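Local coordinates for sugar ABC transporter, periplasmic sugar-binding protein (Caulobacter crescentus, PDB 4IRX), which binds myo-inositol as the periplasmic component of an ABC transport system and probably hands it over for uptake, at residues A77-A82 with R97-G102; V92-R97 with T104-V109; N48-Q53 with A71-K76; V13-L18 with V41-A46. All blocks are in the same frame, centred on the assembly; numbering follows the deposited sequence. Where two conformers were deposited one is given.

Contact 1: A77-A82 with R97-G102. With INS (1,2,3,4,5,6-hexahydroxy-cyclohexane), chain C.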
loop_
_atom_site.group_PDB
_atom_site.type_symbol
_atom_site.label_atom_id
_atom_site.label_comp_id
_atom_site.label_asym_id
_atom_site.label_seq_id
_atom_site.Cartn_x
_atom_site.Cartn_y
_atom_site.Cartn_z
ATOM N N ALA A 77 -3.773 13.923 7.942
ATOM C CA ALA A 77 -3.554 14.161 9.367
ATOM C C ALA A 77 -2.095 14.442 9.725
ATOM O O ALA A 77 -1.801 15.070 10.732
ATOM C CB ALA A 77 -4.089 12.997 10.203
ATOM N N LEU A 78 -1.181 14.014 8.870
ATOM C CA LEU A 78 0.237 14.207 9.131
ATOM C C LEU A 78 0.801 15.465 8.473
ATOM O O LEU A 78 1.995 15.742 8.581
ATOM C CB LEU A 78 1.021 12.967 8.676
ATOM C CG LEU A 78 1.208 11.870 9.738
ATOM C CD1 LEU A 78 2.253 12.300 10.735
ATOM C CD2 LEU A 78 -0.090 11.529 10.442
ATOM N N ALA A 79 -0.045 16.225 7.781
ATOM C CA ALA A 79 0.411 17.413 7.063
ATOM C C ALA A 79 0.975 18.477 8.014
ATOM O O ALA A 79 1.986 19.121 7.723
ATOM C CB ALA A 79 -0.708 17.992 6.206
ATOM N N GLY A 80 0.344 18.628 9.170
ATOM C CA GLY A 80 0.799 19.584 10.170
ATOM C C GLY A 80 2.174 19.241 10.726
ATOM O O GLY A 80 3.049 20.111 10.858
ATOM N N ALA A 81 2.385 17.969 11.039
ATOM C CA ALA A 81 3.687 17.529 11.512
ATOM C C ALA A 81 4.768 17.717 10.448
ATOM O O ALA A 81 5.901 18.117 10.747
ATOM C CB ALA A 81 3.613 16.077 11.958
ATOM N N ALA A 82 4.430 17.420 9.199
ATOM C CA ALA A 82 5.406 17.578 8.126
ATOM C C ALA A 82 5.809 19.040 7.981
ATOM O O ALA A 82 7.007 19.345 7.882
ATOM C CB ALA A 82 4.874 17.007 6.821
ATOM N N ARG A 97 2.483 6.012 0.691
ATOM C CA ARG A 97 1.348 6.947 0.618
ATOM C C ARG A 97 1.852 8.353 0.940
ATOM O O ARG A 97 2.890 8.528 1.609
ATOM C CB ARG A 97 0.164 6.553 1.525
ATOM C CG ARG A 97 0.381 6.715 3.040
ATOM C CD ARG A 97 1.289 5.656 3.619
ATOM N NE ARG A 97 0.669 4.333 3.524
ATOM C CZ ARG A 97 -0.284 3.860 4.333
ATOM N NH1 ARG A 97 -0.728 4.558 5.369
ATOM N NH2 ARG A 97 -0.808 2.662 4.102
ATOM N N ASN A 98 1.143 9.346 0.427
ATOM C CA ASN A 98 1.649 10.708 0.493
ATOM C C ASN A 98 1.195 11.487 1.723
ATOM O O ASN A 98 0.441 10.995 2.547
ATOM C CB ASN A 98 1.373 11.464 -0.820
ATOM C CG ASN A 98 -0.104 11.734 -1.063
ATOM O OD1 ASN A 98 -0.861 12.035 -0.134
ATOM N ND2 ASN A 98 -0.514 11.648 -2.336
ATOM N N ILE A 99 1.743 12.684 1.878
ATOM C CA ILE A 99 1.241 13.648 2.845
ATOM C C ILE A 99 0.715 14.808 2.033
ATOM O O ILE A 99 1.403 15.300 1.129
ATOM C CB ILE A 99 2.356 14.117 3.780
ATOM C CG1 ILE A 99 2.769 12.977 4.719
ATOM C CG2 ILE A 99 1.900 15.349 4.566
ATOM C CD1 ILE A 99 3.930 13.292 5.601
ATOM N N ALA A 100 -0.499 15.263 2.341
ATOM C CA ALA A 100 -1.161 16.261 1.502
ATOM C C ALA A 100 -1.974 17.271 2.303
ATOM O O ALA A 100 -2.422 16.989 3.419
ATOM C CB ALA A 100 -2.047 15.573 0.453
ATOM N N GLY A 101 -2.106 18.465 1.741
ATOM C CA GLY A 101 -2.978 19.473 2.313
ATOM C C GLY A 101 -2.283 20.469 3.209
ATOM O O GLY A 101 -2.932 21.344 3.786
ATOM N N GLY A 102 -0.963 20.376 3.303
ATOM C CA GLY A 102 -0.223 21.313 4.123
ATOM C C GLY A 102 0.294 22.500 3.345
ATOM O O GLY A 102 0.027 22.658 2.155
HETATM C C1 INS C . 0.265 -0.443 0.713
HETATM C C2 INS C . -0.008 -1.909 0.641
HETATM C C3 INS C . -0.455 -2.383 2.000
HETATM C C4 INS C . -1.709 -1.678 2.407
HETATM C C5 INS C . -1.459 -0.222 2.531
HETATM C C6 INS C . -0.921 0.342 1.237
HETATM O O1 INS C . 0.655 0.040 -0.548
HETATM O O2 INS C . -0.976 -2.159 -0.333
HETATM O O3 INS C . -0.638 -3.778 2.005
HETATM O O4 INS C . -2.206 -2.200 3.598
HETATM O O5 INS C . -2.637 0.414 2.914
HETATM O O6 INS C . -0.706 1.727 1.325
#
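Ile99 lies against the first turn of helix 79-87, on Ala79 and Ala82. Its CB carries two branches that divide the work. CG2 stands anti to the backbone N and comes within 3.6 Å of Ala79 CA, so this methyl sits on the backbone of the helix start. CG1 lies beside the backbone N (chi1 -70°). From there the chain runs straight on to CD1, which reaches Ala82 CB at 4.0 Å. The same CD1 lies 4.2 Å from Leu78 CB, while the rest of the leucine turns off toward helix 50-62. Further along the loop, Ala79 CB is packed 3.4 Å from Ala100 O and 3.8 Å from Gly102 N. No hydrogen bond crosses between the two segments. The contact belongs to the N-terminal lobe of a periplasmic binding protein. Here the loop after strand 91-95 folds back over the start of the preceding helix. The loop begins at the ligand pocket with Arg97. Its CG sits between the backbone N and the carbonyl carbon (chi1 71°), and its chain bends twice more. NH2 gives a hydrogen bond to INS O6 at 2.9 Å, with O6 at the edge of the guanidinium. NH2 also forms a salt bridge with Asp140, and NH1 bonds Pro72 O. An alanine in place of Arg97 would probably leave INS O6 without this donor and Asp140 without this positive partner. Next in the loop, Asn98 O accepts from Ser75 OG.

Contact 2: V92-R97 with T104-V109. With INS (1,2,3,4,5,6-hexahydroxy-cyclohexane), chain C.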
loop_
_atom_site.group_PDB
_atom_site.type_symbol
_atom_site.label_atom_id
_atom_site.label_comp_id
_atom_site.label_asym_id
_atom_site.label_seq_id
_atom_site.Cartn_x
_atom_site.Cartn_y
_atom_site.Cartn_z
ATOM N N VAL A 92 11.588 16.128 4.902
ATOM C CA VAL A 92 10.607 15.055 4.956
ATOM C C VAL A 92 10.327 14.502 3.563
ATOM O O VAL A 92 10.092 15.253 2.597
ATOM C CB VAL A 92 9.286 15.562 5.587
ATOM C CG1 VAL A 92 8.207 14.447 5.635
ATOM C CG2 VAL A 92 9.539 16.126 6.995
ATOM N N ILE A 93 10.345 13.181 3.460
ATOM C CA ILE A 93 9.913 12.505 2.249
ATOM C C ILE A 93 8.926 11.395 2.645
ATOM O O ILE A 93 9.126 10.697 3.644
ATOM C CB ILE A 93 11.124 11.994 1.437
ATOM C CG1 ILE A 93 10.702 11.417 0.078
ATOM C CG2 ILE A 93 11.921 11.007 2.248
ATOM C CD1 ILE A 93 11.879 11.272 -0.878
ATOM N N SER A 94 7.849 11.262 1.891
ATOM C CA SER A 94 6.879 10.216 2.176
ATOM C C SER A 94 7.157 8.999 1.296
ATOM O O SER A 94 7.734 9.108 0.215
ATOM C CB SER A 94 5.433 10.719 2.004
ATOM O OG SER A 94 5.173 11.118 0.664
ATOM N N VAL A 95 6.761 7.842 1.808
ATOM C CA VAL A 95 6.887 6.595 1.069
ATOM C C VAL A 95 5.566 5.824 1.152
ATOM O O VAL A 95 4.880 5.843 2.179
ATOM C CB VAL A 95 8.082 5.736 1.554
ATOM C CG1 VAL A 95 7.824 5.153 2.935
ATOM C CG2 VAL A 95 8.374 4.585 0.545
ATOM N N ASP A 96 5.214 5.190 0.028
ATOM C CA ASP A 96 4.021 4.354 -0.143
ATOM C C ASP A 96 2.718 5.123 -0.265
ATOM O O ASP A 96 1.921 4.893 -1.186
ATOM C CB ASP A 96 3.885 3.278 0.927
ATOM C CG ASP A 96 2.655 2.431 0.694
ATOM O OD1 ASP A 96 2.678 1.619 -0.264
ATOM O OD2 ASP A 96 1.669 2.610 1.421
ATOM N N ARG A 97 2.483 6.012 0.691
ATOM C CA ARG A 97 1.348 6.947 0.618
ATOM C C ARG A 97 1.852 8.353 0.940
ATOM O O ARG A 97 2.890 8.528 1.609
ATOM C CB ARG A 97 0.164 6.553 1.525
ATOM C CG ARG A 97 0.381 6.715 3.040
ATOM C CD ARG A 97 1.289 5.656 3.619
ATOM N NE ARG A 97 0.669 4.333 3.524
ATOM C CZ ARG A 97 -0.284 3.860 4.333
ATOM N NH1 ARG A 97 -0.728 4.558 5.369
ATOM N NH2 ARG A 97 -0.808 2.662 4.102
ATOM N N THR A 104 3.497 23.081 2.877
ATOM C CA THR A 104 4.635 22.650 2.084
ATOM C C THR A 104 4.300 21.419 1.256
ATOM O O THR A 104 3.530 20.560 1.702
ATOM C CB THR A 104 5.838 22.386 3.013
ATOM O OG1 THR A 104 6.256 23.622 3.608
ATOM C CG2 THR A 104 6.990 21.773 2.258
ATOM N N ALA A 105 4.848 21.333 0.050
ATOM C CA ALA A 105 4.666 20.146 -0.771
ATOM C C ALA A 105 5.702 19.125 -0.320
ATOM O O ALA A 105 6.908 19.363 -0.403
ATOM C CB ALA A 105 4.857 20.471 -2.234
ATOM N N VAL A 106 5.230 18.003 0.199
ATOM C CA VAL A 106 6.125 16.959 0.663
ATOM C C VAL A 106 6.438 16.011 -0.480
ATOM O O VAL A 106 5.525 15.426 -1.075
ATOM C CB VAL A 106 5.496 16.178 1.813
ATOM C CG1 VAL A 106 6.383 15.005 2.198
ATOM C CG2 VAL A 106 5.283 17.094 2.980
ATOM N N PRO A 107 7.733 15.846 -0.797
ATOM C CA PRO A 107 8.092 14.920 -1.873
ATOM C C PRO A 107 7.664 13.503 -1.495
ATOM O O PRO A 107 7.685 13.167 -0.328
ATOM C CB PRO A 107 9.617 15.018 -1.962
ATOM C CG PRO A 107 10.023 16.146 -1.109
ATOM C CD PRO A 107 8.917 16.459 -0.161
ATOM N N HIS A 108 7.299 12.716 -2.495
ATOM C CA HIS A 108 6.654 11.432 -2.300
ATOM C C HIS A 108 7.215 10.385 -3.244
ATOM O O HIS A 108 7.300 10.613 -4.452
ATOM C CB HIS A 108 5.156 11.557 -2.538
ATOM C CG HIS A 108 4.455 10.246 -2.479
ATOM N ND1 HIS A 108 4.412 9.496 -1.329
ATOM C CD2 HIS A 108 3.834 9.512 -3.438
ATOM C CE1 HIS A 108 3.784 8.358 -1.569
ATOM N NE2 HIS A 108 3.424 8.343 -2.832
ATOM N N VAL A 109 7.605 9.240 -2.690
ATOM C CA VAL A 109 8.011 8.059 -3.466
ATOM C C VAL A 109 6.961 6.983 -3.238
ATOM O O VAL A 109 6.768 6.520 -2.117
ATOM C CB VAL A 109 9.388 7.512 -3.025
ATOM C CG1 VAL A 109 9.780 6.323 -3.901
ATOM C CG2 VAL A 109 10.441 8.611 -3.116
HETATM C C1 INS C . 0.265 -0.443 0.713
HETATM C C2 INS C . -0.008 -1.909 0.641
HETATM C C3 INS C . -0.455 -2.383 2.000
HETATM C C4 INS C . -1.709 -1.678 2.407
HETATM C C5 INS C . -1.459 -0.222 2.531
HETATM C C6 INS C . -0.921 0.342 1.237
HETATM O O1 INS C . 0.655 0.040 -0.548
HETATM O O2 INS C . -0.976 -2.159 -0.333
HETATM O O3 INS C . -0.638 -3.778 2.005
HETATM O O4 INS C . -2.206 -2.200 3.598
HETATM O O5 INS C . -2.637 0.414 2.914
HETATM O O6 INS C . -0.706 1.727 1.325
HETATM O O HOH W 1 3.933 13.486 0.130
HETATM O O HOH W 2 1.853 6.204 -3.711
#
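Ile93 CD1 meets Val109 CG2 at 3.8 Å, the two side chains crossing obliquely. Val92 CG1 touches Val106 CG1 at 3.9 Å. These contacts flank two neighbouring parallel strands, 91-95 and 108-111, in the central sheet of a type I periplasmic binding protein lobe. A loop without a helix connects them. Ser94 pairs with His108 and Val95 with Val109. The backbone bonds are Ser94 N to Pro107 O, Val109 N to Ser94 O and Asp96 N to Val109 O. On the face of Ser94 and His108, ND1 of the imidazole donates to Ser94 OG at 2.7 Å, close to the ring plane. At the far side of the ring, NE2 is 2.8 Å from water 2, which also bonds Asp96 O. An alanine in place of His108 would probably leave Ser94 OG without its ring donor and water 2 less firmly placed. At the pocket end, Asp96 takes one inositol hydroxyl on each oxygen, O1 on OD1 at 2.6 Å and O6 on OD2 at 2.5 Å. Arg97 NE steadies that carboxylate with a straight salt bridge (177°) to the anti lone pair of OD2; its NH1 bonds Pro72 O. Ser94 OG in turn donates to water 1, which donates to Val106 O at 2.8 Å.

Contact 3: N48-Q53 with A71-K76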
loop_
_atom_site.group_PDB
_atom_site.type_symbol
_atom_site.label_atom_id
_atom_site.label_comp_id
_atom_site.label_asym_id
_atom_site.label_seq_id
_atom_site.Cartn_x
_atom_site.Cartn_y
_atom_site.Cartn_z
ATOM N N ASN A 48 -0.539 2.139 13.857
ATOM C CA ASN A 48 -1.774 2.706 13.311
ATOM C C ASN A 48 -2.387 3.822 14.147
ATOM O O ASN A 48 -3.611 3.950 14.220
ATOM C CB ASN A 48 -2.841 1.616 13.098
ATOM C CG ASN A 48 -3.924 2.049 12.125
ATOM O OD1 ASN A 48 -3.633 2.665 11.106
ATOM N ND2 ASN A 48 -5.191 1.745 12.450
ATOM N N ASN A 49 -1.545 4.614 14.786
ATOM C CA ASN A 49 -2.007 5.689 15.652
ATOM C C ASN A 49 -1.354 6.994 15.221
ATOM O O ASN A 49 -0.154 7.166 15.381
ATOM C CB ASN A 49 -1.644 5.335 17.093
ATOM C CG ASN A 49 -2.104 6.371 18.107
ATOM O OD1 ASN A 49 -2.117 7.575 17.848
ATOM N ND2 ASN A 49 -2.492 5.893 19.278
ATOM N N SER A 50 -2.147 7.910 14.673
ATOM C CA SER A 50 -1.618 9.160 14.130
ATOM C C SER A 50 -0.976 10.020 15.206
ATOM O O SER A 50 0.013 10.701 14.954
ATOM C CB SER A 50 -2.711 9.955 13.415
ATOM O OG SER A 50 -3.258 9.216 12.343
ATOM N N SER A 51 -1.537 9.984 16.409
ATOM C CA SER A 51 -0.988 10.775 17.494
ATOM C C SER A 51 0.404 10.290 17.867
ATOM O O SER A 51 1.295 11.104 18.083
ATOM C CB SER A 51 -1.923 10.752 18.719
ATOM O OG SER A 51 -3.148 11.377 18.397
ATOM N N LYS A 52 0.600 8.973 17.900
ATOM C CA LYS A 52 1.907 8.408 18.216
ATOM C C LYS A 52 2.907 8.764 17.115
ATOM O O LYS A 52 4.067 9.113 17.384
ATOM C CB LYS A 52 1.844 6.886 18.393
ATOM C CG LYS A 52 3.190 6.285 18.746
ATOM C CD LYS A 52 3.112 4.792 19.004
ATOM C CE LYS A 52 4.448 4.278 19.476
ATOM N NZ LYS A 52 5.485 4.505 18.423
ATOM N N GLN A 53 2.472 8.639 15.872
ATOM C CA GLN A 53 3.369 8.944 14.762
ATOM C C GLN A 53 3.816 10.415 14.825
ATOM O O GLN A 53 4.999 10.714 14.659
ATOM C CB GLN A 53 2.675 8.677 13.423
ATOM C CG GLN A 53 3.648 8.716 12.250
ATOM C CD GLN A 53 3.060 8.146 10.985
ATOM O OE1 GLN A 53 1.906 8.446 10.624
ATOM N NE2 GLN A 53 3.839 7.307 10.302
ATOM N N ALA A 71 5.774 6.925 6.219
ATOM C CA ALA A 71 4.558 6.361 5.624
ATOM C C ALA A 71 3.443 6.762 6.584
ATOM O O ALA A 71 3.251 6.105 7.618
ATOM C CB ALA A 71 4.651 4.841 5.497
ATOM N N PRO A 72 2.738 7.871 6.279
ATOM C CA PRO A 72 1.797 8.420 7.274
ATOM C C PRO A 72 0.599 7.506 7.502
ATOM O O PRO A 72 0.087 6.954 6.529
ATOM C CB PRO A 72 1.317 9.726 6.637
ATOM C CG PRO A 72 1.533 9.520 5.135
ATOM C CD PRO A 72 2.789 8.679 5.043
ATOM N N THR A 73 0.129 7.393 8.745
ATOM C CA THR A 73 -1.094 6.645 9.048
ATOM C C THR A 73 -2.297 7.213 8.305
ATOM O O THR A 73 -3.187 6.469 7.890
ATOM C CB THR A 73 -1.412 6.660 10.562
ATOM O OG1 THR A 73 -1.613 8.019 10.973
ATOM C CG2 THR A 73 -0.287 6.032 11.356
ATOM N N ASP A 74 -2.319 8.530 8.157
ATOM C CA ASP A 74 -3.362 9.255 7.453
ATOM C C ASP A 74 -2.692 10.412 6.697
ATOM O O ASP A 74 -1.973 11.227 7.287
ATOM C CB ASP A 74 -4.393 9.773 8.467
ATOM C CG ASP A 74 -5.575 10.432 7.812
ATOM O OD1 ASP A 74 -5.425 11.550 7.284
ATOM O OD2 ASP A 74 -6.681 9.840 7.842
ATOM N N SER A 75 -2.913 10.461 5.392
ATOM C CA SER A 75 -2.206 11.378 4.507
ATOM C C SER A 75 -2.464 12.849 4.818
ATOM O O SER A 75 -1.552 13.679 4.711
ATOM C CB SER A 75 -2.517 11.075 3.041
ATOM O OG SER A 75 -1.919 9.839 2.630
ATOM N N LYS A 76 -3.687 13.179 5.228
ATOM C CA LYS A 76 -4.010 14.556 5.607
ATOM C C LYS A 76 -3.622 14.881 7.033
ATOM O O LYS A 76 -3.185 16.009 7.307
ATOM C CB LYS A 76 -5.508 14.817 5.443
ATOM C CG LYS A 76 -6.037 14.684 4.041
ATOM C CD LYS A 76 -5.423 15.718 3.126
ATOM C CE LYS A 76 -6.143 15.744 1.785
ATOM N NZ LYS A 76 -7.596 15.968 1.989
#
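Gln53 holds CG anti to its backbone N (chi1 -169°) and stays extended beyond it, which carries its amide across to Thr73 and Ala71. Thr73 turns OG1 between its own N and carbonyl carbon (chi1 61°), toward Ser50. CG2 then lies beside the backbone N, and the side chains of Gln53 and Thr73 meet tip to tip. OE1 of the glutamine accepts from Thr73 N at 2.8 Å, on a lone pair in the amide plane. NE2 donates to Ala71 O at 3.0 Å. That bond lies in the plane of the glutamine amide, but it meets the Ala71 carbonyl from above its plane. NE2 has a second partner in Ser14 OG on the neighbouring strand. Thr73 CG2 packs 3.3 Å from OE1 and 3.9 Å from Asn49 N. Ser50 OG stands 2.5 Å from Thr73 OG1 and either hydroxyl could donate. Ser50 has two deposited conformers, so this very short distance is doubtful in detail. Helix 50-62, which carries Ser50 and Gln53, has Asn49 at its N-cap, with OD1 accepting from Lys52 N at 3.1 Å. The contact joins the start of this helix to the loop after strand 67-70, at the C-terminal end of that inner strand. Pro72 O of this loop takes a hydrogen bond from Arg97 NH1, so the loop is a second-shell support for a ligand residue. With an acceptor bonded to a backbone N-H and a donor bonded to a carbonyl, the Gln53 amide is fixed in rotation, since a flip would set like against like at both ends.

Contact 4: V13-L18 with V41-A46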
loop_
_atom_site.group_PDB
_atom_site.type_symbol
_atom_site.label_atom_id
_atom_site.label_comp_id
_atom_site.label_asym_id
_atom_site.label_seq_id
_atom_site.Cartn_x
_atom_site.Cartn_y
_atom_site.Cartn_z
ATOM N N VAL A 13 12.952 6.488 10.058
ATOM C CA VAL A 13 11.916 5.941 9.197
ATOM C C VAL A 13 10.721 5.579 10.051
ATOM O O VAL A 13 10.780 4.673 10.887
ATOM C CB VAL A 13 12.416 4.708 8.426
ATOM C CG1 VAL A 13 11.365 4.259 7.418
ATOM C CG2 VAL A 13 13.712 5.061 7.699
ATOM N N SER A 14 9.625 6.288 9.814
ATOM C CA SER A 14 8.387 6.103 10.553
ATOM C C SER A 14 7.335 5.351 9.743
ATOM O O SER A 14 6.832 5.881 8.757
ATOM C CB SER A 14 7.855 7.465 10.978
ATOM O OG SER A 14 6.550 7.318 11.549
ATOM N N PHE A 15 7.012 4.124 10.157
ATOM C CA PHE A 15 6.020 3.308 9.468
ATOM C C PHE A 15 4.654 3.481 10.085
ATOM O O PHE A 15 4.551 3.636 11.292
ATOM C CB PHE A 15 6.420 1.825 9.561
ATOM C CG PHE A 15 7.537 1.433 8.616
ATOM C CD1 PHE A 15 7.245 1.039 7.322
ATOM C CD2 PHE A 15 8.865 1.446 9.022
ATOM C CE1 PHE A 15 8.250 0.688 6.435
ATOM C CE2 PHE A 15 9.884 1.096 8.142
ATOM C CZ PHE A 15 9.581 0.705 6.845
ATOM N N ASN A 16 3.612 3.452 9.271
ATOM C CA ASN A 16 2.259 3.548 9.809
ATOM C C ASN A 16 1.847 2.393 10.717
ATOM O O ASN A 16 1.202 2.629 11.739
ATOM C CB ASN A 16 1.236 3.731 8.686
ATOM C CG ASN A 16 1.334 2.663 7.630
ATOM O OD1 ASN A 16 2.348 2.560 6.947
ATOM N ND2 ASN A 16 0.272 1.876 7.460
ATOM N N ASP A 17 2.190 1.162 10.350
ATOM C CA ASP A 17 1.774 -0.019 11.099
ATOM C C ASP A 17 2.617 -1.206 10.655
ATOM O O ASP A 17 2.382 -1.777 9.586
ATOM C CB ASP A 17 0.291 -0.315 10.834
ATOM C CG ASP A 17 -0.250 -1.445 11.707
ATOM O OD1 ASP A 17 0.555 -2.103 12.405
ATOM O OD2 ASP A 17 -1.475 -1.682 11.698
ATOM N N LEU A 18 3.592 -1.587 11.485
ATOM C CA LEU A 18 4.486 -2.703 11.165
ATOM C C LEU A 18 3.899 -4.071 11.494
ATOM O O LEU A 18 4.579 -5.078 11.425
ATOM C CB LEU A 18 5.892 -2.512 11.756
ATOM C CG LEU A 18 6.810 -1.650 10.882
ATOM C CD1 LEU A 18 8.037 -1.189 11.664
ATOM C CD2 LEU A 18 7.261 -2.473 9.677
ATOM N N VAL A 41 19.556 3.449 10.223
ATOM C CA VAL A 41 18.144 3.795 10.216
ATOM C C VAL A 41 17.522 3.495 11.565
ATOM O O VAL A 41 17.746 2.423 12.159
ATOM C CB VAL A 41 17.333 3.120 9.052
ATOM C CG1 VAL A 41 17.704 3.744 7.715
ATOM C CG2 VAL A 41 17.514 1.577 9.040
ATOM N N GLN A 42 16.780 4.464 12.083
ATOM C CA GLN A 42 16.018 4.200 13.284
ATOM C C GLN A 42 14.571 4.046 12.866
ATOM O O GLN A 42 13.979 4.964 12.315
ATOM C CB GLN A 42 16.184 5.306 14.331
ATOM C CG GLN A 42 17.603 5.378 14.860
ATOM C CD GLN A 42 17.699 6.065 16.217
ATOM O OE1 GLN A 42 16.975 5.713 17.144
ATOM N NE2 GLN A 42 18.637 6.997 16.352
ATOM N N VAL A 43 14.018 2.863 13.109
ATOM C CA VAL A 43 12.676 2.525 12.612
ATOM C C VAL A 43 11.649 2.640 13.710
ATOM O O VAL A 43 11.810 2.040 14.770
ATOM C CB VAL A 43 12.659 1.094 12.075
ATOM C CG1 VAL A 43 11.233 0.669 11.717
ATOM C CG2 VAL A 43 13.615 0.997 10.884
ATOM N N LEU A 44 10.610 3.438 13.464
ATOM C CA LEU A 44 9.556 3.655 14.436
ATOM C C LEU A 44 8.251 3.099 13.874
ATOM O O LEU A 44 7.955 3.249 12.678
ATOM C CB LEU A 44 9.399 5.147 14.726
ATOM C CG LEU A 44 10.685 5.928 15.037
ATOM C CD1 LEU A 44 10.381 7.424 15.218
ATOM C CD2 LEU A 44 11.369 5.334 16.246
ATOM N N ASP A 45 7.469 2.457 14.740
ATOM C CA ASP A 45 6.168 1.896 14.362
ATOM C C ASP A 45 5.066 2.753 14.980
ATOM O O ASP A 45 4.982 2.880 16.200
ATOM C CB ASP A 45 6.080 0.466 14.871
ATOM C CG ASP A 45 4.778 -0.215 14.496
ATOM O OD1 ASP A 45 4.030 0.332 13.654
ATOM O OD2 ASP A 45 4.522 -1.315 15.042
ATOM N N ALA A 46 4.229 3.355 14.148
ATOM C CA ALA A 46 3.128 4.171 14.656
ATOM C C ALA A 46 1.975 3.346 15.195
ATOM O O ALA A 46 1.075 3.910 15.817
ATOM C CB ALA A 46 2.610 5.171 13.595
HETATM O O HOH W 3 2.016 -2.392 14.974
#
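Asp45 OD1 takes two backbone N-H groups, Leu18 N at 2.9 Å across the contact and Gln47 N just beyond it. Leu18 N comes from above the carboxylate plane, 52° out of it. CG of Asp45 stands anti to the backbone N (chi1 -178°), and chi2 (12°) then sets the two oxygens. Asp17 OD1 lies 4.4 Å from Asp45 OD1. Water 3 donates to both residues, to Asp17 OD1 at 3.0 Å and to Asp45 OD2 at 2.7 Å, which probably eases the repulsion. Asp17 has further partners in Ser19 and, by a salt bridge, Lys175. Beside the acidic group, Val43 CG1 lies 3.7 Å from Leu18 CD1 and also 3.7 Å from Phe15 CD2, at the edge of the phenyl ring. Leu18 CD2 sits over one face of that ring, offset toward the rim. Helix 21-37 covers this side through Phe23 and Arg27. Ser14 and Leu44 point to the other side, against helix 50-62. Between the strands, Val13 N bonds Gln42 O, Leu44 N bonds Val13 O, Phe15 N bonds Leu44 O at 2.8 Å, and Ala46 N bonds Phe15 O. Strands 10-15 and 40-45 are joined by helix 21-37 in a beta-alpha-beta crossover, the opening unit of this periplasmic binding protein lobe, with strand 40-45 at the sheet edge.

In the fold
All four contacts lie in the lobe built on the mixed sheet that runs from strand 40-45 to strand 246-248. Contacts 2 and 4 are buried strand pairings of that sheet, built on regular backbone bonds. Contacts 1 and 3 are only partly buried and join loops to helix starts. Contact 1 does so by apolar packing alone, contact 3 by side-chain to backbone hydrogen bonds. Contacts 1 and 2 share Arg97 and both touch the ligand. Contact 3 reaches them through Pro72 and Ser75. It also meets contact 4, where Asn16 O takes the N-H of Asn48 and Asp45 O takes Lys52 NZ. The residues that touch the inositol here, Asp96 and Arg97, follow strand 91-95.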